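Epoxyqueuosine reductase (PDB 5D6S) is a QueG-family reductase that binds a cobalamin and two iron-sulfur clusters. Local coordinates at residues 327-341 with 355-367. Sequence-based numbering, arbitrary orientation.
Sequences IALANLHDRNAIVKL and ATAIWALGEIVKK
Ile364, the last residue of helix 351-364, plugs the bend where helix 318-331 turns into helix 338-347, its side chain sitting as a knob among Leu329, Ala330, Ile338 and Leu341. CG1 stands beside the backbone N (chi1 -73°) and carries CD1 to Leu341 CD1, which it meets tip to tip at 3.6 Å; CG2, anti to that N, lies 3.8 Å from CG1 of Ile338, whose side chain slides past in the opposite direction. The bend itself is a Schellman motif at His333, whose positive phi (51°) takes the chain out of the helix, followed by an Asx turn in which Asp334 OD1 accepts the backbone N of Asn336. Leu341 returns the knob, packing into the hole formed by Ala357, Ala360, Leu361 and Ile364; its CD2 reaches Ala357 CB at 3.8 Å. Small residues let the backbones come close: the Ala360 methyl also meets Ala330 CB at 3.7 Å, and the CZ3 corner of the Trp359 indole lies 3.6 Å from the same Ala330 methyl. At the exposed His333, Lys366 lays its CE over one face of the imidazole, 4.0 Å from the ring centroid, a CH-pi contact, though the lysine is poorly ordered. No hydrogen bond joins the two segments; apolar packing dominates. Segments 327-331 and 355-364 run nearly parallel, 10° apart, their axes approaching to 8.7 Å. Helices 318-331, 338-347 and 351-364 follow one another and pack together in the helical C-terminal part of the chain, consistent with the HEAT-like repeats of QueG proteins. Helix 293-296 packs against Leu329 and Ala337, and helix 384-396 lies against Trp359 and sends Lys396 to a salt bridge with Glu363.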
loop_
_atom_site.group_PDB
_atom_site.type_symbol
_atom_site.label_atom_id
_atom_site.label_comp_id
_atom_site.label_asym_id
_atom_site.label_seq_id
_atom_site.Cartn_x
_atom_site.Cartn_y
_atom_site.Cartn_z
ATOM N N ILE A 327 14.148 8.798 7.082
ATOM C CA ILE A 327 14.193 7.682 7.990
ATOM C C ILE A 327 15.074 6.558 7.441
ATOM O O ILE A 327 15.824 5.925 8.198
ATOM C CB ILE A 327 12.796 7.197 8.327
ATOM C CG1 ILE A 327 12.084 8.278 9.157
ATOM C CG2 ILE A 327 12.863 5.901 9.118
ATOM C CD1 ILE A 327 10.576 8.118 9.267
ATOM N N ALA A 328 14.956 6.281 6.153
ATOM C CA ALA A 328 15.755 5.229 5.532
ATOM C C ALA A 328 17.223 5.568 5.677
ATOM O O ALA A 328 18.019 4.748 6.146
ATOM C CB ALA A 328 15.400 5.095 4.055
ATOM N N LEU A 329 17.578 6.796 5.295
ATOM C CA LEU A 329 18.956 7.261 5.462
ATOM C C LEU A 329 19.465 7.105 6.902
ATOM O O LEU A 329 20.624 6.748 7.110
ATOM C CB LEU A 329 19.085 8.709 5.034
ATOM C CG LEU A 329 18.977 8.857 3.540
ATOM C CD1 LEU A 329 18.874 10.339 3.197
ATOM C CD2 LEU A 329 20.157 8.225 2.835
ATOM N N ALA A 330 18.609 7.364 7.888
ATOM C CA ALA A 330 19.020 7.154 9.253
ATOM C C ALA A 330 19.222 5.651 9.548
ATOM O O ALA A 330 20.181 5.258 10.189
ATOM C CB ALA A 330 18.006 7.763 10.194
ATOM N N ASN A 331 18.308 4.816 9.065
ATOM C CA ASN A 331 18.440 3.368 9.215
ATOM C C ASN A 331 19.666 2.761 8.528
ATOM O O ASN A 331 20.190 1.749 8.984
ATOM C CB ASN A 331 17.175 2.670 8.712
ATOM C CG ASN A 331 16.033 2.828 9.678
ATOM O OD1 ASN A 331 16.250 3.161 10.866
ATOM N ND2 ASN A 331 14.812 2.614 9.199
ATOM N N LEU A 332 20.136 3.390 7.455
ATOM C CA LEU A 332 21.405 3.029 6.847
ATOM C C LEU A 332 22.645 3.670 7.489
ATOM O O LEU A 332 23.755 3.416 7.013
ATOM C CB LEU A 332 21.396 3.394 5.367
ATOM C CG LEU A 332 20.342 2.659 4.554
ATOM C CD1 LEU A 332 20.155 3.335 3.211
ATOM C CD2 LEU A 332 20.733 1.199 4.377
ATOM N N HIS A 333 22.485 4.485 8.540
ATOM C CA HIS A 333 23.623 5.209 9.155
ATOM C C HIS A 333 24.497 5.986 8.153
ATOM O O HIS A 333 25.726 6.055 8.308
ATOM C CB HIS A 333 24.489 4.227 9.927
ATOM C CG HIS A 333 23.701 3.345 10.830
ATOM N ND1 HIS A 333 23.199 3.788 12.034
ATOM C CD2 HIS A 333 23.295 2.061 10.697
ATOM C CE1 HIS A 333 22.512 2.814 12.603
ATOM N NE2 HIS A 333 22.558 1.756 11.814
ATOM N N ASP A 334 23.862 6.550 7.122
ATOM C CA ASP A 334 24.579 7.103 5.967
ATOM C C ASP A 334 25.230 8.423 6.303
ATOM O O ASP A 334 24.564 9.458 6.300
ATOM C CB ASP A 334 23.636 7.294 4.773
ATOM C CG ASP A 334 24.372 7.671 3.490
ATOM O OD1 ASP A 334 25.636 7.704 3.502
ATOM O OD2 ASP A 334 23.685 7.876 2.453
ATOM N N ARG A 335 26.538 8.393 6.539
ATOM C CA ARG A 335 27.292 9.621 6.827
ATOM C C ARG A 335 27.200 10.644 5.692
ATOM O O ARG A 335 27.344 11.835 5.927
ATOM C CB ARG A 335 28.759 9.328 7.130
ATOM C CG ARG A 335 28.988 8.585 8.439
ATOM C CD ARG A 335 30.467 8.577 8.812
ATOM N NE ARG A 335 30.962 9.915 9.155
ATOM C CZ ARG A 335 30.749 10.523 10.322
ATOM N NH1 ARG A 335 30.034 9.927 11.286
ATOM N NH2 ARG A 335 31.251 11.734 10.522
ATOM N N ASN A 336 26.897 10.199 4.486
ATOM C CA ASN A 336 26.784 11.139 3.350
ATOM C C ASN A 336 25.538 12.004 3.358
ATOM O O ASN A 336 25.435 12.982 2.601
ATOM C CB ASN A 336 26.881 10.411 2.010
ATOM C CG ASN A 336 28.231 9.768 1.804
ATOM O OD1 ASN A 336 29.225 10.134 2.424
ATOM N ND2 ASN A 336 28.259 8.762 0.961
ATOM N N ALA A 337 24.585 11.672 4.212
ATOM C CA ALA A 337 23.372 12.477 4.296
ATOM C C ALA A 337 23.542 13.686 5.238
ATOM O O ALA A 337 22.714 14.596 5.246
ATOM C CB ALA A 337 22.234 11.601 4.740
ATOM N N ILE A 338 24.587 13.671 6.067
ATOM C CA ILE A 338 24.649 14.596 7.193
ATOM C C ILE A 338 24.463 16.020 6.682
ATOM O O ILE A 338 23.676 16.775 7.234
ATOM C CB ILE A 338 25.939 14.419 8.006
ATOM C CG1 ILE A 338 25.894 13.075 8.752
ATOM C CG2 ILE A 338 26.129 15.523 9.019
ATOM C CD1 ILE A 338 27.208 12.643 9.387
ATOM N N VAL A 339 25.180 16.389 5.634
ATOM C CA VAL A 339 25.174 17.784 5.223
ATOM C C VAL A 339 23.773 18.149 4.704
ATOM O O VAL A 339 23.270 19.271 4.915
ATOM C CB VAL A 339 26.343 18.191 4.283
ATOM C CG1 VAL A 339 27.041 17.001 3.657
ATOM C CG2 VAL A 339 25.882 19.173 3.211
ATOM N N LYS A 340 23.125 17.199 4.052
ATOM C CA LYS A 340 21.754 17.432 3.590
ATOM C C LYS A 340 20.752 17.588 4.736
ATOM O O LYS A 340 19.830 18.401 4.695
ATOM C CB LYS A 340 21.307 16.291 2.677
ATOM C CG LYS A 340 19.910 16.464 2.108
ATOM C CD LYS A 340 19.724 17.781 1.408
ATOM C CE LYS A 340 18.333 17.884 0.790
ATOM N NZ LYS A 340 18.151 19.178 0.084
ATOM N N LEU A 341 20.903 16.757 5.739
ATOM C CA LEU A 341 20.036 16.838 6.894
ATOM C C LEU A 341 20.219 18.207 7.556
ATOM O O LEU A 341 19.276 18.788 8.063
ATOM C CB LEU A 341 20.352 15.676 7.855
ATOM C CG LEU A 341 20.048 14.286 7.267
ATOM C CD1 LEU A 341 20.697 13.185 8.057
ATOM C CD2 LEU A 341 18.554 14.020 7.196
ATOM N N ALA A 355 12.183 17.882 12.071
ATOM C CA ALA A 355 12.171 17.077 13.302
ATOM C C ALA A 355 12.676 15.668 13.020
ATOM O O ALA A 355 13.372 15.056 13.812
ATOM C CB ALA A 355 10.784 17.028 13.872
ATOM N N THR A 356 12.329 15.158 11.865
ATOM C CA THR A 356 12.760 13.800 11.503
ATOM C C THR A 356 14.277 13.818 11.287
ATOM O O THR A 356 14.987 12.972 11.811
ATOM C CB THR A 356 12.015 13.306 10.277
ATOM O OG1 THR A 356 10.603 13.420 10.524
ATOM C CG2 THR A 356 12.383 11.899 9.985
ATOM N N ALA A 357 14.763 14.850 10.603
ATOM C CA ALA A 357 16.195 15.014 10.364
ATOM C C ALA A 357 17.004 15.151 11.669
ATOM O O ALA A 357 18.072 14.564 11.787
ATOM C CB ALA A 357 16.452 16.204 9.460
ATOM N N ILE A 358 16.497 15.912 12.637
ATOM C CA ILE A 358 17.172 16.038 13.922
ATOM C C ILE A 358 17.365 14.675 14.573
ATOM O O ILE A 358 18.472 14.318 14.959
ATOM C CB ILE A 358 16.374 16.950 14.866
ATOM C CG1 ILE A 358 16.565 18.403 14.428
ATOM C CG2 ILE A 358 16.837 16.769 16.300
ATOM C CD1 ILE A 358 15.631 19.332 15.124
ATOM N N TRP A 359 16.294 13.877 14.601
ATOM C CA TRP A 359 16.390 12.503 15.029
ATOM C C TRP A 359 17.449 11.758 14.228
ATOM O O TRP A 359 18.260 11.026 14.786
ATOM C CB TRP A 359 15.032 11.789 14.870
ATOM C CG TRP A 359 15.082 10.296 15.121
ATOM C CD1 TRP A 359 15.186 9.677 16.330
ATOM C CD2 TRP A 359 15.054 9.261 14.147
ATOM N NE1 TRP A 359 15.206 8.307 16.168
ATOM C CE2 TRP A 359 15.117 8.027 14.838
ATOM C CE3 TRP A 359 14.960 9.245 12.764
ATOM C CZ2 TRP A 359 15.112 6.800 14.183
ATOM C CZ3 TRP A 359 14.952 8.001 12.097
ATOM C CH2 TRP A 359 15.030 6.807 12.810
ATOM N N ALA A 360 17.387 11.903 12.918
ATOM C CA ALA A 360 18.239 11.139 12.010
ATOM C C ALA A 360 19.729 11.392 12.313
ATOM O O ALA A 360 20.557 10.453 12.251
ATOM C CB ALA A 360 17.899 11.447 10.557
ATOM N N LEU A 361 20.079 12.626 12.669
ATOM C CA LEU A 361 21.473 12.890 13.051
ATOM C C LEU A 361 21.882 12.120 14.304
ATOM O O LEU A 361 23.022 11.671 14.406
ATOM C CB LEU A 361 21.727 14.365 13.224
ATOM C CG LEU A 361 21.694 15.182 11.937
ATOM C CD1 LEU A 361 21.743 16.650 12.286
ATOM C CD2 LEU A 361 22.829 14.845 11.000
ATOM N N GLY A 362 20.951 11.931 15.232
ATOM C CA GLY A 362 21.249 11.172 16.433
ATOM C C GLY A 362 21.481 9.697 16.162
ATOM O O GLY A 362 22.046 8.976 16.980
ATOM N N GLU A 363 21.033 9.249 15.011
ATOM C CA GLU A 363 21.188 7.870 14.622
ATOM C C GLU A 363 22.499 7.681 13.843
ATOM O O GLU A 363 23.236 6.714 14.063
ATOM C CB GLU A 363 19.972 7.477 13.748
ATOM C CG GLU A 363 18.819 6.716 14.423
ATOM C CD GLU A 363 18.899 6.575 15.934
ATOM O OE1 GLU A 363 18.753 7.572 16.667
ATOM O OE2 GLU A 363 19.095 5.430 16.382
ATOM N N ILE A 364 22.722 8.572 12.872
ATOM C CA ILE A 364 23.833 8.492 11.926
ATOM C C ILE A 364 25.169 8.796 12.598
ATOM O O ILE A 364 26.118 8.047 12.434
ATOM C CB ILE A 364 23.586 9.451 10.725
ATOM C CG1 ILE A 364 22.485 8.876 9.829
ATOM C CG2 ILE A 364 24.841 9.657 9.903
ATOM C CD1 ILE A 364 21.785 9.884 8.939
ATOM N N VAL A 365 25.247 9.891 13.346
ATOM C CA VAL A 365 26.506 10.307 13.973
ATOM C C VAL A 365 26.719 9.542 15.281
ATOM O O VAL A 365 26.275 9.976 16.346
ATOM C CB VAL A 365 26.511 11.803 14.252
ATOM C CG1 VAL A 365 27.825 12.221 14.879
ATOM C CG2 VAL A 365 26.259 12.585 12.966
ATOM N N LYS A 366 27.390 8.395 15.195
ATOM C CA LYS A 366 27.478 7.470 16.329
ATOM C C LYS A 366 28.414 7.971 17.423
ATOM O O LYS A 366 28.097 7.822 18.605
ATOM C CB LYS A 366 27.879 6.082 15.852
ATOM C CG LYS A 366 26.763 5.373 15.094
ATOM C CD LYS A 366 27.146 3.957 14.697
ATOM C CE LYS A 366 25.921 3.084 14.435
ATOM N NZ LYS A 366 26.276 1.647 14.204
ATOM N N LYS A 367 29.522 8.611 17.038
ATOM C CA LYS A 367 30.449 9.208 18.006
ATOM C C LYS A 367 30.670 10.693 17.705
ATOM O O LYS A 367 31.627 11.076 17.024
ATOM C CB LYS A 367 31.784 8.456 18.039
ATOM C CG LYS A 367 31.656 7.050 18.600
ATOM C CD LYS A 367 32.926 6.544 19.268
ATOM C CE LYS A 367 32.610 5.325 20.124
ATOM N NZ LYS A 367 33.806 4.845 20.863
#